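Local coordinates for protein coproheme decarboxylase (Thermus thermophilus, PDB 1VDH) that catalyses the hydrogen peroxide-dependent decarboxylation of coproheme to heme b, the last step of coproporphyrin-dependent heme biosynthesis, working as a homopentamer, at residues L18-W29 against E90-Y101. Residues are numbered along the deposited sequence; the frame is centred on the assembly and turned at random.
Sequences LHDFRLLDFARW and EARLSRSAFARY
Glu90 lays its aliphatic stem against Leu18, with Glu90 CB 3.8 Å from Leu18 CD2, while its carboxylate turns to Arg104 and to the backbone N of Gly69 of a neighbouring subunit. One turn on, Leu93 offers only C-H groups, so it can pack over one face of the Arg22 guanidinium, which makes no hydrogen bonds, and leave the N-H groups at the edge to polar partners. At that edge the small Ser94 hydroxyl receives both terminal nitrogens of Arg22 end-on, the straighter bond running from Arg22 NH2 to Ser94 OG (2.8 Å). Asp20, two residues before Arg22 on strand 18-24, grips NE and NH2 side-on in a salt bridge; a bend at chi2 (-132°) swings the Arg22 chain round to meet it. A water links Arg22 NH1 to Ala99 O.

Beyond the helix, the flat ring of Phe98 presents edge C-H groups to the pi face of Trp29, the planes at 89°, and also meets Leu24 CD1. Arg100 acts mainly through its backbone, Arg100 O accepting from Arg28 NH1 at 2.8 Å. Tyr101 has two broad faces: the cationic Arg28 guanidinium lies flat on one, planes 17° apart, and the edge of Trp29 meets the other, with Trp29 CE3 3.6 Å from Tyr101 CD2. Its carbonyl takes a nearly straight bond from Asp25 N (2.8 Å), and Asp25 N-caps the helix that carries Arg28 and Trp29.

The contact joins one face of the curled antiparallel sheet of this dimeric alpha-beta barrel, at the end of strand 10-24 and the start of helix 26-31, to the end of helix 83-95 and the turn after it. Asp20, Ser94 and water meet the edge of the buried Arg22 guanidinium, fixing its rotation, and the salt bridge probably offsets much of its charge.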
loop_
_atom_site.group_PDB
_atom_site.type_symbol
_atom_site.label_atom_id
_atom_site.label_comp_id
_atom_site.label_asym_id
_atom_site.label_seq_id
_atom_site.Cartn_x
_atom_site.Cartn_y
_atom_site.Cartn_z
ATOM N N LEU A 18 13.472 20.833 0.026
ATOM C CA LEU A 18 13.628 19.393 -0.092
ATOM C C LEU A 18 13.708 18.743 1.284
ATOM O O LEU A 18 14.546 19.113 2.113
ATOM C CB LEU A 18 14.875 19.014 -0.899
ATOM C CG LEU A 18 15.168 17.504 -0.933
ATOM C CD1 LEU A 18 14.064 16.765 -1.688
ATOM C CD2 LEU A 18 16.520 17.234 -1.580
ATOM N N HIS A 19 12.780 17.828 1.546
ATOM C CA HIS A 19 12.790 17.065 2.787
ATOM C C HIS A 19 13.396 15.737 2.372
ATOM O O HIS A 19 12.877 15.064 1.484
ATOM C CB HIS A 19 11.377 16.832 3.322
ATOM C CG HIS A 19 10.813 18.003 4.054
ATOM N ND1 HIS A 19 10.276 19.095 3.406
ATOM C CD2 HIS A 19 10.692 18.251 5.378
ATOM C CE1 HIS A 19 9.847 19.964 4.301
ATOM N NE2 HIS A 19 10.089 19.476 5.505
ATOM N N ASP A 20 14.506 15.375 2.997
ATOM C CA ASP A 20 15.186 14.133 2.672
ATOM C C ASP A 20 15.253 13.283 3.933
ATOM O O ASP A 20 16.097 13.516 4.802
ATOM C CB ASP A 20 16.597 14.452 2.141
ATOM C CG ASP A 20 17.343 13.225 1.619
ATOM O OD1 ASP A 20 16.955 12.071 1.910
ATOM O OD2 ASP A 20 18.349 13.427 0.913
ATOM N N PHE A 21 14.332 12.327 4.036
ATOM C CA PHE A 21 14.266 11.415 5.176
ATOM C C PHE A 21 15.015 10.125 4.878
ATOM O O PHE A 21 14.779 9.482 3.851
ATOM C CB PHE A 21 12.810 11.058 5.506
ATOM C CG PHE A 21 12.005 12.202 6.039
ATOM C CD1 PHE A 21 12.028 12.511 7.395
ATOM C CD2 PHE A 21 11.186 12.945 5.193
ATOM C CE1 PHE A 21 11.246 13.535 7.906
ATOM C CE2 PHE A 21 10.398 13.977 5.692
ATOM C CZ PHE A 21 10.426 14.274 7.051
ATOM N N ARG A 22 15.870 9.712 5.808
ATOM C CA ARG A 22 16.638 8.488 5.639
ATOM C C ARG A 22 16.654 7.660 6.914
ATOM O O ARG A 22 16.447 8.183 8.017
ATOM C CB ARG A 22 18.077 8.814 5.225
ATOM C CG ARG A 22 18.159 9.791 4.069
ATOM C CD ARG A 22 19.103 9.325 2.988
ATOM N NE ARG A 22 19.185 10.327 1.932
ATOM C CZ ARG A 22 19.965 10.238 0.863
ATOM N NH1 ARG A 22 20.743 9.177 0.690
ATOM N NH2 ARG A 22 19.978 11.225 -0.019
ATOM N N LEU A 23 16.853 6.356 6.741
ATOM C CA LEU A 23 16.928 5.419 7.856
ATOM C C LEU A 23 18.385 5.012 8.021
ATOM O O LEU A 23 19.096 4.797 7.035
ATOM C CB LEU A 23 16.080 4.177 7.580
ATOM C CG LEU A 23 14.566 4.323 7.738
ATOM C CD1 LEU A 23 13.890 3.112 7.124
ATOM C CD2 LEU A 23 14.197 4.462 9.226
ATOM N N LEU A 24 18.829 4.909 9.267
ATOM C CA LEU A 24 20.204 4.524 9.546
ATOM C C LEU A 24 20.331 3.016 9.739
ATOM O O LEU A 24 19.523 2.392 10.427
ATOM C CB LEU A 24 20.711 5.253 10.794
ATOM C CG LEU A 24 22.103 4.862 11.309
ATOM C CD1 LEU A 24 23.175 5.319 10.325
ATOM C CD2 LEU A 24 22.336 5.480 12.681
ATOM N N ASP A 25 21.311 2.419 9.072
ATOM C CA ASP A 25 21.551 0.996 9.239
ATOM C C ASP A 25 22.439 0.929 10.485
ATOM O O ASP A 25 23.670 0.953 10.386
ATOM C CB ASP A 25 22.278 0.417 8.018
ATOM C CG ASP A 25 22.415 -1.106 8.077
ATOM O OD1 ASP A 25 22.334 -1.692 9.178
ATOM O OD2 ASP A 25 22.612 -1.720 7.010
ATOM N N PHE A 26 21.798 0.897 11.653
ATOM C CA PHE A 26 22.497 0.850 12.940
ATOM C C PHE A 26 23.536 -0.260 13.041
ATOM O O PHE A 26 24.682 -0.003 13.404
ATOM C CB PHE A 26 21.497 0.713 14.097
ATOM C CG PHE A 26 20.822 2.000 14.477
ATOM C CD1 PHE A 26 19.748 2.485 13.736
ATOM C CD2 PHE A 26 21.258 2.727 15.579
ATOM C CE1 PHE A 26 19.119 3.681 14.088
ATOM C CE2 PHE A 26 20.640 3.923 15.941
ATOM C CZ PHE A 26 19.567 4.403 15.194
ATOM N N ALA A 27 23.127 -1.486 12.723
ATOM C CA ALA A 27 24.010 -2.644 12.782
ATOM C C ALA A 27 25.296 -2.447 11.985
ATOM O O ALA A 27 26.389 -2.695 12.496
ATOM C CB ALA A 27 23.277 -3.889 12.297
ATOM N N ARG A 28 25.166 -1.997 10.738
ATOM C CA ARG A 28 26.329 -1.776 9.884
ATOM C C ARG A 28 27.195 -0.607 10.330
ATOM O O ARG A 28 28.419 -0.704 10.321
ATOM C CB ARG A 28 25.912 -1.572 8.429
ATOM C CG ARG A 28 25.735 -2.858 7.637
ATOM C CD ARG A 28 26.672 -2.880 6.435
ATOM N NE ARG A 28 26.442 -1.752 5.529
ATOM C CZ ARG A 28 27.392 -1.145 4.822
ATOM N NH1 ARG A 28 27.077 -0.133 4.026
ATOM N NH2 ARG A 28 28.657 -1.539 4.912
ATOM N N TRP A 29 26.560 0.494 10.716
ATOM C CA TRP A 29 27.296 1.673 11.153
ATOM C C TRP A 29 28.096 1.445 12.433
ATOM O O TRP A 29 29.296 1.716 12.476
ATOM C CB TRP A 29 26.353 2.860 11.347
ATOM C CG TRP A 29 27.042 4.057 11.932
ATOM C CD1 TRP A 29 26.920 4.533 13.207
ATOM C CD2 TRP A 29 27.972 4.921 11.268
ATOM N NE1 TRP A 29 27.718 5.641 13.379
ATOM C CE2 TRP A 29 28.372 5.903 12.203
ATOM C CE3 TRP A 29 28.504 4.963 9.970
ATOM C CZ2 TRP A 29 29.279 6.918 11.882
ATOM C CZ3 TRP A 29 29.408 5.976 9.652
ATOM C CH2 TRP A 29 29.784 6.938 10.605
ATOM N N GLU A 90 21.279 16.912 -2.622
ATOM C CA GLU A 90 20.727 15.573 -2.546
ATOM C C GLU A 90 21.694 14.526 -3.108
ATOM O O GLU A 90 21.897 13.468 -2.509
ATOM C CB GLU A 90 19.408 15.557 -3.314
ATOM C CG GLU A 90 18.741 14.220 -3.434
ATOM C CD GLU A 90 17.438 14.317 -4.190
ATOM O OE1 GLU A 90 16.388 14.061 -3.575
ATOM O OE2 GLU A 90 17.462 14.669 -5.389
ATOM N N ALA A 91 22.285 14.827 -4.262
ATOM C CA ALA A 91 23.231 13.916 -4.898
ATOM C C ALA A 91 24.512 13.816 -4.067
ATOM O O ALA A 91 25.049 12.729 -3.879
ATOM C CB ALA A 91 23.547 14.383 -6.313
ATOM N N ARG A 92 24.981 14.953 -3.561
ATOM C CA ARG A 92 26.191 14.994 -2.740
ATOM C C ARG A 92 26.050 14.132 -1.487
ATOM O O ARG A 92 26.977 13.416 -1.111
ATOM C CB ARG A 92 26.527 16.434 -2.349
ATOM C CG ARG A 92 27.152 17.263 -3.464
ATOM C CD ARG A 92 28.537 16.747 -3.836
ATOM N NE ARG A 92 29.473 16.794 -2.711
ATOM C CZ ARG A 92 30.063 17.901 -2.265
ATOM N NH1 ARG A 92 29.819 19.070 -2.844
ATOM N NH2 ARG A 92 30.904 17.841 -1.242
ATOM N N LEU A 93 24.887 14.202 -0.842
ATOM C CA LEU A 93 24.648 13.402 0.356
ATOM C C LEU A 93 24.622 11.921 -0.008
ATOM O O LEU A 93 25.256 11.097 0.651
ATOM C CB LEU A 93 23.325 13.801 1.023
ATOM C CG LEU A 93 22.913 13.028 2.282
ATOM C CD1 LEU A 93 23.998 13.114 3.358
ATOM C CD2 LEU A 93 21.592 13.570 2.797
ATOM N N SER A 94 23.916 11.595 -1.087
ATOM C CA SER A 94 23.800 10.212 -1.530
ATOM C C SER A 94 25.119 9.557 -1.928
ATOM O O SER A 94 25.275 8.345 -1.773
ATOM C CB SER A 94 22.776 10.092 -2.657
ATOM O OG SER A 94 21.454 10.149 -2.138
ATOM N N ARG A 95 26.069 10.340 -2.431
ATOM C CA ARG A 95 27.356 9.762 -2.816
ATOM C C ARG A 95 28.381 9.737 -1.682
ATOM O O ARG A 95 29.458 9.157 -1.827
ATOM C CB ARG A 95 27.937 10.444 -4.060
ATOM C CG ARG A 95 28.274 11.904 -3.911
ATOM C CD ARG A 95 29.069 12.403 -5.119
ATOM N NE ARG A 95 28.355 12.220 -6.382
ATOM C CZ ARG A 95 27.779 13.200 -7.077
ATOM N NH1 ARG A 95 27.823 14.454 -6.640
ATOM N NH2 ARG A 95 27.158 12.924 -8.218
ATOM N N SER A 96 28.035 10.335 -0.543
ATOM C CA SER A 96 28.944 10.359 0.603
ATOM C C SER A 96 29.108 8.959 1.195
ATOM O O SER A 96 28.223 8.110 1.057
ATOM C CB SER A 96 28.425 11.316 1.684
ATOM O OG SER A 96 27.292 10.775 2.351
ATOM N N ALA A 97 30.239 8.721 1.857
ATOM C CA ALA A 97 30.503 7.432 2.487
ATOM C C ALA A 97 29.469 7.159 3.581
ATOM O O ALA A 97 29.058 6.014 3.790
ATOM C CB ALA A 97 31.911 7.409 3.076
ATOM N N PHE A 98 29.024 8.218 4.252
ATOM C CA PHE A 98 28.029 8.078 5.312
ATOM C C PHE A 98 26.719 7.498 4.771
ATOM O O PHE A 98 26.082 6.678 5.433
ATOM C CB PHE A 98 27.768 9.425 5.999
ATOM C CG PHE A 98 26.766 9.344 7.123
ATOM C CD1 PHE A 98 27.000 8.521 8.223
ATOM C CD2 PHE A 98 25.576 10.062 7.066
ATOM C CE1 PHE A 98 26.060 8.411 9.250
ATOM C CE2 PHE A 98 24.629 9.959 8.090
ATOM C CZ PHE A 98 24.873 9.130 9.182
ATOM N N ALA A 99 26.343 7.907 3.560
ATOM C CA ALA A 99 25.117 7.432 2.921
ATOM C C ALA A 99 25.130 5.930 2.624
ATOM O O ALA A 99 24.090 5.349 2.310
ATOM C CB ALA A 99 24.848 8.215 1.650
ATOM N N ARG A 100 26.305 5.306 2.684
ATOM C CA ARG A 100 26.397 3.866 2.451
ATOM C C ARG A 100 25.686 3.150 3.599
ATOM O O ARG A 100 25.302 1.989 3.478
ATOM C CB ARG A 100 27.858 3.401 2.386
ATOM C CG ARG A 100 28.696 4.057 1.297
ATOM C CD ARG A 100 30.096 3.445 1.233
ATOM N NE ARG A 100 31.054 4.287 0.512
ATOM C CZ ARG A 100 30.960 4.627 -0.772
ATOM N NH1 ARG A 100 31.889 5.399 -1.324
ATOM N NH2 ARG A 100 29.947 4.200 -1.513
ATOM N N TYR A 101 25.518 3.861 4.714
ATOM C CA TYR A 101 24.855 3.322 5.897
ATOM C C TYR A 101 23.435 3.876 6.040
ATOM O O TYR A 101 22.806 3.731 7.091
ATOM C CB TYR A 101 25.674 3.659 7.149
ATOM C CG TYR A 101 27.112 3.202 7.060
ATOM C CD1 TYR A 101 27.489 1.939 7.513
ATOM C CD2 TYR A 101 28.090 4.025 6.503
ATOM C CE1 TYR A 101 28.809 1.503 7.412
ATOM C CE2 TYR A 101 29.413 3.597 6.394
ATOM C CZ TYR A 101 29.763 2.336 6.851
ATOM O OH TYR A 101 31.067 1.904 6.749
HETATM O O HOH W 1 21.275 6.301 1.189
HETATM O O HOH W 2 22.630 7.147 -1.195
#